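Side-chain contact in potential RNA-dependent RNA polymerase (Human picobirnavirus, PDB 5I62), which polymerises RNA from ribonucleoside triphosphates on an RNA template, serving both transcription and genome replication of this double-stranded RNA virus: residues W62-L65 with M66-E69. Residues are numbered along the deposited sequence; the frame is centred on the assembly and turned at random.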
# COMPACT_ATOMS: atom_id res chain seq x y z
N TRP A 62 18.86 -21.35 -8.89
CA TRP A 62 18.21 -20.43 -7.97
C TRP A 62 17.07 -21.10 -7.21
O TRP A 62 15.91 -20.71 -7.33
CB TRP A 62 17.71 -19.19 -8.71
CG TRP A 62 18.76 -18.48 -9.49
CD1 TRP A 62 18.84 -18.38 -10.85
CD2 TRP A 62 19.91 -17.79 -8.97
NE1 TRP A 62 19.95 -17.66 -11.21
CE2 TRP A 62 20.62 -17.29 -10.08
CE3 TRP A 62 20.40 -17.55 -7.68
CZ2 TRP A 62 21.80 -16.56 -9.93
CZ3 TRP A 62 21.57 -16.83 -7.54
CH2 TRP A 62 22.26 -16.34 -8.66
N PRO A 63 17.39 -22.10 -6.39
CA PRO A 63 16.32 -22.83 -5.69
C PRO A 63 15.51 -21.97 -4.72
O PRO A 63 14.33 -22.27 -4.52
CB PRO A 63 17.07 -23.94 -4.95
CG PRO A 63 18.43 -23.39 -4.73
CD PRO A 63 18.73 -22.54 -5.95
N THR A 64 16.10 -20.95 -4.09
CA THR A 64 15.28 -20.10 -3.24
C THR A 64 14.37 -19.18 -4.06
O THR A 64 13.34 -18.74 -3.55
CB THR A 64 16.13 -19.28 -2.25
OG1 THR A 64 16.86 -18.26 -2.94
CG2 THR A 64 17.10 -20.18 -1.48
N LEU A 65 14.73 -18.88 -5.31
CA LEU A 65 13.79 -18.17 -6.19
C LEU A 65 12.61 -19.06 -6.54
O LEU A 65 11.46 -18.59 -6.61
CB LEU A 65 14.49 -17.69 -7.47
CG LEU A 65 13.57 -16.96 -8.46
CD1 LEU A 65 12.87 -15.76 -7.82
CD2 LEU A 65 14.33 -16.51 -9.69
N MET A 66 12.86 -20.36 -6.74
CA MET A 66 11.78 -21.31 -6.97
C MET A 66 10.88 -21.43 -5.75
O MET A 66 9.65 -21.50 -5.89
CB MET A 66 12.35 -22.68 -7.36
CG MET A 66 11.31 -23.74 -7.75
SD MET A 66 10.25 -23.29 -9.16
CE MET A 66 11.47 -22.77 -10.32
N GLU A 67 11.46 -21.44 -4.55
CA GLU A 67 10.65 -21.46 -3.33
C GLU A 67 9.77 -20.23 -3.24
O GLU A 67 8.60 -20.32 -2.84
CB GLU A 67 11.52 -21.52 -2.08
CG GLU A 67 12.25 -22.81 -1.88
CD GLU A 67 13.58 -22.59 -1.16
OE1 GLU A 67 14.57 -23.29 -1.50
OE2 GLU A 67 13.65 -21.69 -0.30
N PHE A 68 10.33 -19.06 -3.57
CA PHE A 68 9.58 -17.81 -3.59
C PHE A 68 8.42 -17.89 -4.57
O PHE A 68 7.28 -17.53 -4.24
CB PHE A 68 10.56 -16.69 -3.93
CG PHE A 68 9.94 -15.37 -4.34
CD1 PHE A 68 9.51 -14.46 -3.39
CD2 PHE A 68 9.88 -15.01 -5.67
CE1 PHE A 68 9.00 -13.23 -3.77
CE2 PHE A 68 9.36 -13.78 -6.06
CZ PHE A 68 8.92 -12.89 -5.09
N GLU A 69 8.69 -18.39 -5.77
CA GLU A 69 7.65 -18.56 -6.78
C GLU A 69 6.58 -19.55 -6.33
O GLU A 69 5.38 -19.29 -6.49
CB GLU A 69 8.28 -19.02 -8.10
CG GLU A 69 9.09 -17.95 -8.84
CD GLU A 69 8.23 -17.19 -9.85
OE1 GLU A 69 6.99 -17.21 -9.70
OE2 GLU A 69 8.80 -16.57 -10.78
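L65 and F68 meet in the first turns of helix 63-73, an i to i+3 pair in which methyl CD1 of L65 lies 3.8 Å from ring atom CD2 of F68. Leucine and phenylalanine suit these buried places, being wholly apolar. With CG anti to the backbone N in both residues (chi1 179° in L65), the side chains cross at a slant. On the outer side, a bend at chi2 (149°) brings the carboxylate of E67 over P63 and T64, OE2 coming to 3.9 Å from CG2 of T64. A long, flexible glutamate suits this exposed position. The positive end of the helix dipole may favour its charge, but OE1 lies 3.2 Å from P63 O, an unfavourable approach of two acceptors without a hydrogen bond.

Four i to i+4 backbone bonds hold the frame, beginning with M66 N to W62 O (3.1 Å) from the N-cap residue. P63 suits the first turn, where a backbone N has no carbonyl of a preceding turn to bond; its missing N-H costs nothing.

Further out, T64 OG1 bonds D395 and W402, while L65 also packs on W402 and P458, and M66 reaches Y52 and L55 of helix 44-55. The buried carboxylate of E69 is satisfied by S418 just before helix 419-427, T419 and M420 N at its start, and H457 beyond it. E69 N donates to L65 O at 2.9 Å, with an N-H...O angle of 161°.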